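Local coordinates for protein FOKI restriction endonuclease (Planomicrobium okeanokoites, PDB 2FOK) that recognises specific DNA and cleaves it as a type IIS restriction endonuclease, joining a recognition region to a cleavage domain of the PD-(D/E)XK class, at residues N39-I42 / P43-K47; S141-S145 / A146-E150; G321-K324 / I325-Q329. All blocks are in the same frame, centred on the assembly; numbering follows the deposited sequence.

All three interactions are local, and each shows how a polypeptide manages the end of a helix. Interaction 1 closes helix 32-45 in the first recognition subdomain, interaction 2 opens helix 146-157 after the loop that follows helix 133-140, and interaction 3 opens helix 325-334 in the D3 domain. They follow one another along the chain without overlapping. Interactions 1 and 2 lie about 30 Å apart between centres, whereas interaction 3 is about 56 Å from the first and 44 Å from the second. None touches another. Together they sample helix boundaries across the helix-turn-helix-related part of the enzyme, which probably handles recognition rather than cleavage.

Interaction 1. Residues N39-I42 / P43-K47; sequences NIKI and PTLVK
Residues Ile40 to Leu45 belong to the C-terminal part of helix 32-45, Val46 follows it, and Pro43 interrupts the hydrogen bonding. The proline nitrogen has no hydrogen to give to the turn before, so the helix kinks there, just after a wider pi-type turn at residues 39-41. Regular bonding then resumes: Leu45 N reaches Lys41 O at 2.8 Å, almost straight at 172°. Val46 N bonds to Ile42 O at 2.8 Å; Val46 is the first residue to leave helical backbone angles. Thr44 N is less settled, with only weak bonds to Ile40 O and Lys41 O. Its side chain adds a firmer bond. With OG1 beside its own backbone N (chi1 -72°), the hydroxyl folds back and donates to Ile40 O at 2.8 Å, nearly in line with the C=O bond. Pro43 CD comes alongside the same carbonyl, 3.6 Å from Ile40 O.

The segment lies in recognition subdomain 1, of the helix-turn-helix clan, and helix 49-60 follows after a short link. Ile42 and Val46 face that helix. The CG2 branch of Ile42 meets Val46 CB at 4.0 Å, while Ile42 also rests on Val56 and Met59, and Pro43 and Val46 touch Gln52.

A separate pair, Lys41 and Leu45, runs side by side in the same direction. Lys41 CD passes Leu45 CD1 at 4.1 Å, and the lysine chain, bent at chi2 and chi4, carries its ammonium group to a salt bridge with Glu36.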
# COMPACT_ATOMS: atom_id res chain seq x y z
N ASN A 39 7.85 -10.18 36.69
CA ASN A 39 7.78 -10.13 38.15
C ASN A 39 6.83 -9.09 38.72
O ASN A 39 6.59 -9.06 39.93
CB ASN A 39 9.18 -9.87 38.74
CG ASN A 39 9.96 -11.15 38.97
OD1 ASN A 39 9.49 -12.25 38.69
ND2 ASN A 39 11.18 -11.00 39.49
N ILE A 40 6.26 -8.24 37.86
CA ILE A 40 5.37 -7.20 38.36
C ILE A 40 4.17 -6.88 37.48
O ILE A 40 3.03 -6.90 37.95
CB ILE A 40 6.16 -5.91 38.61
CG1 ILE A 40 7.06 -6.09 39.84
CG2 ILE A 40 5.20 -4.74 38.79
CD1 ILE A 40 8.40 -5.40 39.73
N LYS A 41 4.43 -6.58 36.21
CA LYS A 41 3.38 -6.23 35.26
C LYS A 41 2.35 -7.31 34.98
O LYS A 41 1.15 -7.06 34.98
CB LYS A 41 3.99 -5.81 33.93
CG LYS A 41 4.73 -4.50 33.98
CD LYS A 41 3.78 -3.33 33.85
CE LYS A 41 4.55 -2.02 33.87
NZ LYS A 41 5.94 -2.27 33.39
N ILE A 42 2.84 -8.52 34.72
CA ILE A 42 1.98 -9.66 34.40
C ILE A 42 1.10 -10.13 35.56
O ILE A 42 -0.12 -10.21 35.43
CB ILE A 42 2.82 -10.84 33.83
CG1 ILE A 42 3.28 -10.49 32.41
CG2 ILE A 42 2.01 -12.12 33.81
CD1 ILE A 42 3.99 -11.61 31.69
N PRO A 43 1.71 -10.44 36.71
CA PRO A 43 0.86 -10.90 37.82
C PRO A 43 -0.14 -9.82 38.24
O PRO A 43 -1.15 -10.11 38.88
CB PRO A 43 1.86 -11.22 38.94
CG PRO A 43 3.11 -10.51 38.58
CD PRO A 43 3.13 -10.39 37.08
N THR A 44 0.13 -8.58 37.84
CA THR A 44 -0.73 -7.45 38.17
C THR A 44 -1.85 -7.19 37.17
O THR A 44 -3.03 -7.15 37.53
CB THR A 44 0.09 -6.17 38.30
OG1 THR A 44 0.85 -6.22 39.50
CG2 THR A 44 -0.81 -4.95 38.34
N LEU A 45 -1.49 -6.99 35.90
CA LEU A 45 -2.49 -6.70 34.88
C LEU A 45 -3.12 -7.94 34.26
O LEU A 45 -4.15 -7.83 33.58
CB LEU A 45 -1.86 -5.84 33.79
CG LEU A 45 -1.09 -4.63 34.34
CD1 LEU A 45 -0.21 -4.06 33.25
CD2 LEU A 45 -2.09 -3.59 34.87
N VAL A 46 -2.52 -9.10 34.49
CA VAL A 46 -3.06 -10.35 33.94
C VAL A 46 -3.83 -11.06 35.03
O VAL A 46 -3.26 -11.79 35.85
CB VAL A 46 -1.91 -11.26 33.39
CG1 VAL A 46 -2.43 -12.68 33.17
CG2 VAL A 46 -1.36 -10.70 32.08
N LYS A 47 -5.15 -10.85 35.05
CA LYS A 47 -6.02 -11.45 36.06
C LYS A 47 -6.24 -12.96 35.92
O LYS A 47 -5.85 -13.71 36.81
CB LYS A 47 -7.36 -10.72 36.06
CG LYS A 47 -7.22 -9.20 35.95
CD LYS A 47 -6.12 -8.67 36.86
CE LYS A 47 -6.64 -7.56 37.74
NZ LYS A 47 -7.57 -6.69 36.98

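Interaction 2. Residues S141-S145 / A146-E150; sequences SADGS and AIEKE
The Ser145 hydroxyl meets the backbone N of Glu148, while the Glu148 carboxylate reaches back to Gly144 N, and between them they hold the loop against the start of helix 146-157. Ser145 stands at the N-cap. Its hydroxyl sits between the backbone N and the carbonyl carbon (chi1 59°), where OG accepts from Glu148 N at 3.2 Å. The same oxygen donates to Ala142 O at 2.6 Å, and Ser145 N also bonds to that carbonyl from the same face of its plane. One hydroxyl thus links the helix end to the turn before it.

That turn, Ala142 to Ser145, is a type II beta turn with Gly144 at its third position, where the backbone takes a positive phi. From the helix, Glu148 extends back toward the turn, CG lying opposite its own backbone N. Glu148 OE1 accepts a hydrogen bond from Gly144 N at 3.1 Å, approached from above the carboxylate plane. The aliphatic part of the glutamate lies along Ser141, whose OG is 3.6 Å from Glu148 CG and bonded to Tyr138 O.

Asp143 approaches Glu148 at a slant, their carboxylate planes 19° apart, with Asp143 OD1 and Glu148 OE2 4.0 Å from each other. The likely repulsion between these acids is probably offset by Lys21 of helix 17-24, whose ammonium group forms salt bridges with both and also bonds to Ser141 O.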
# COMPACT_ATOMS: atom_id res chain seq x y z
N SER A 141 22.52 -1.70 25.67
CA SER A 141 22.95 -0.36 25.28
C SER A 141 22.41 0.73 26.21
O SER A 141 21.26 0.71 26.61
CB SER A 141 22.50 -0.07 23.86
OG SER A 141 21.08 0.07 23.81
N ALA A 142 23.26 1.69 26.55
CA ALA A 142 22.84 2.78 27.42
C ALA A 142 21.86 3.65 26.64
O ALA A 142 22.01 3.84 25.43
CB ALA A 142 24.04 3.61 27.85
N ASP A 143 20.84 4.16 27.33
CA ASP A 143 19.84 5.02 26.70
C ASP A 143 20.48 6.34 26.26
O ASP A 143 21.16 6.99 27.04
CB ASP A 143 18.73 5.35 27.69
CG ASP A 143 17.75 4.22 27.87
OD1 ASP A 143 17.98 3.11 27.33
OD2 ASP A 143 16.74 4.45 28.56
N GLY A 144 20.22 6.74 25.01
CA GLY A 144 20.75 7.99 24.50
C GLY A 144 22.23 7.96 24.17
O GLY A 144 22.80 8.96 23.72
N SER A 145 22.88 6.83 24.40
CA SER A 145 24.29 6.72 24.11
C SER A 145 24.53 6.81 22.61
O SER A 145 23.58 6.78 21.82
CB SER A 145 24.85 5.41 24.66
OG SER A 145 24.17 4.30 24.09
N ALA A 146 25.79 6.95 22.22
CA ALA A 146 26.17 7.02 20.81
C ALA A 146 26.24 5.62 20.23
O ALA A 146 26.16 5.45 19.02
CB ALA A 146 27.52 7.69 20.67
N ILE A 147 26.39 4.63 21.11
CA ILE A 147 26.47 3.24 20.69
C ILE A 147 25.09 2.68 20.35
O ILE A 147 24.93 1.93 19.38
CB ILE A 147 27.16 2.38 21.77
CG1 ILE A 147 27.72 1.11 21.12
CG2 ILE A 147 26.19 2.06 22.90
CD1 ILE A 147 27.02 -0.17 21.54
N GLU A 148 24.08 3.04 21.14
CA GLU A 148 22.71 2.59 20.90
C GLU A 148 22.26 3.14 19.54
O GLU A 148 21.58 2.46 18.77
CB GLU A 148 21.78 3.12 22.00
CG GLU A 148 20.29 2.92 21.75
CD GLU A 148 19.42 3.86 22.57
OE1 GLU A 148 19.60 5.09 22.46
OE2 GLU A 148 18.55 3.37 23.33
N LYS A 149 22.65 4.37 19.24
CA LYS A 149 22.29 5.01 17.99
C LYS A 149 22.96 4.25 16.86
O LYS A 149 22.36 4.01 15.81
CB LYS A 149 22.76 6.46 17.98
CG LYS A 149 22.37 7.22 16.73
CD LYS A 149 22.45 8.72 16.95
CE LYS A 149 22.95 9.42 15.70
NZ LYS A 149 22.15 10.64 15.40
N GLU A 150 24.22 3.88 17.09
CA GLU A 150 25.02 3.13 16.13
C GLU A 150 24.30 1.83 15.81
O GLU A 150 24.13 1.48 14.65
CB GLU A 150 26.39 2.82 16.74
CG GLU A 150 27.58 3.08 15.83
CD GLU A 150 28.74 2.12 16.07
OE1 GLU A 150 29.02 1.78 17.24
OE2 GLU A 150 29.39 1.72 15.08

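Interaction 3. Residues G321-K324 / I325-Q329; sequences GSLK and IEQIQ
Gln327 turns back over Lys324 because its CG lies beside its own backbone N (chi1 -39°) and the chain beyond stays extended (chi2 180°), which carries the amide past the start of the helix. There Gln327 OE1 accepts from Lys324 N at 2.7 Å, the donor standing above the amide's carbonyl plane. Lys324 is bent at chi3 (-31°), and this curls its chain round the same oxygen: CE passes 3.0 Å from Gln327 OE1, with the ammonium group farther off.

Lys324 occupies the N-cap of helix 325-334, and Gln327 is the third residue inside. A side chain at that position accepting from the N-cap backbone N-H forms one half of a capping box; a lysine at the cap has no acceptor to supply the other half. The carbonyl of Lys324 starts the helical bonding. Ile328 N meets Lys324 O at 3.0 Å in the carbonyl plane, and Gln327 N adds a short, bent bond to it from above that plane. With an alanine in place of Gln327, Lys324 N is likely to lose this acceptor and the lysine chain the oxygen it curls round.

On the other flank Leu323 CG rests 4.1 Å from Gln327 CB, and Leu323 CD2 touches Ile328 CG1 at 3.7 Å. These two apolar residues continue onto helix 303-319, at Ile316 and Ile313. The helix-strand-helix-helix-strand-strand order of the D3 domain is that of a winged helix; in it, strand 323-324 pairs with strand 364-367 through Leu323 and Tyr365, while Ile325 packs on Ile341 of helix 341-352.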
# COMPACT_ATOMS: atom_id res chain seq x y z
N GLY A 321 24.17 -15.07 -12.57
CA GLY A 321 24.86 -13.86 -13.01
C GLY A 321 23.89 -12.98 -13.79
O GLY A 321 22.80 -12.68 -13.31
N SER A 322 24.30 -12.54 -14.99
CA SER A 322 23.44 -11.71 -15.84
C SER A 322 22.46 -12.68 -16.52
O SER A 322 22.87 -13.71 -17.06
CB SER A 322 24.28 -10.97 -16.89
OG SER A 322 23.54 -9.93 -17.52
N LEU A 323 21.17 -12.35 -16.49
CA LEU A 323 20.15 -13.23 -17.05
C LEU A 323 19.12 -12.52 -17.93
O LEU A 323 18.88 -11.32 -17.79
CB LEU A 323 19.42 -13.94 -15.89
CG LEU A 323 19.42 -15.45 -15.64
CD1 LEU A 323 20.79 -16.04 -15.86
CD2 LEU A 323 18.97 -15.70 -14.21
N LYS A 324 18.50 -13.28 -18.83
CA LYS A 324 17.46 -12.75 -19.70
C LYS A 324 16.12 -13.23 -19.12
O LYS A 324 16.01 -14.38 -18.68
CB LYS A 324 17.63 -13.27 -21.13
CG LYS A 324 18.30 -12.28 -22.08
CD LYS A 324 18.86 -12.97 -23.34
CE LYS A 324 19.31 -14.42 -23.06
NZ LYS A 324 19.54 -15.24 -24.29
N ILE A 325 15.12 -12.36 -19.10
CA ILE A 325 13.81 -12.71 -18.55
C ILE A 325 13.35 -14.09 -18.99
O ILE A 325 12.66 -14.78 -18.24
CB ILE A 325 12.73 -11.68 -18.93
CG1 ILE A 325 11.56 -11.78 -17.94
CG2 ILE A 325 12.24 -11.92 -20.35
CD1 ILE A 325 11.64 -10.80 -16.80
N GLU A 326 13.74 -14.49 -20.19
CA GLU A 326 13.36 -15.80 -20.73
C GLU A 326 14.08 -16.93 -20.00
O GLU A 326 13.55 -18.04 -19.87
CB GLU A 326 13.66 -15.85 -22.22
CG GLU A 326 12.56 -15.24 -23.09
CD GLU A 326 12.84 -13.79 -23.43
OE1 GLU A 326 13.96 -13.31 -23.14
OE2 GLU A 326 11.93 -13.13 -23.98
N GLN A 327 15.29 -16.66 -19.52
CA GLN A 327 16.04 -17.67 -18.78
C GLN A 327 15.48 -17.73 -17.35
O GLN A 327 15.38 -18.80 -16.75
CB GLN A 327 17.53 -17.30 -18.77
CG GLN A 327 18.04 -16.71 -20.08
CD GLN A 327 19.52 -16.36 -20.03
OE1 GLN A 327 19.91 -15.20 -20.20
NE2 GLN A 327 20.36 -17.37 -19.80
N ILE A 328 15.10 -16.58 -16.81
CA ILE A 328 14.53 -16.52 -15.47
C ILE A 328 13.20 -17.26 -15.51
O ILE A 328 12.88 -18.03 -14.61
CB ILE A 328 14.26 -15.08 -15.01
CG1 ILE A 328 15.56 -14.38 -14.65
CG2 ILE A 328 13.34 -15.08 -13.79
CD1 ILE A 328 15.46 -12.87 -14.67
N GLN A 329 12.44 -17.02 -16.57
CA GLN A 329 11.14 -17.66 -16.73
C GLN A 329 11.38 -19.15 -16.90
O GLN A 329 10.62 -19.98 -16.39
CB GLN A 329 10.42 -17.11 -17.97
CG GLN A 329 9.33 -18.03 -18.51
CD GLN A 329 8.74 -17.53 -19.81
OE1 GLN A 329 9.46 -17.13 -20.72
NE2 GLN A 329 7.42 -17.56 -19.91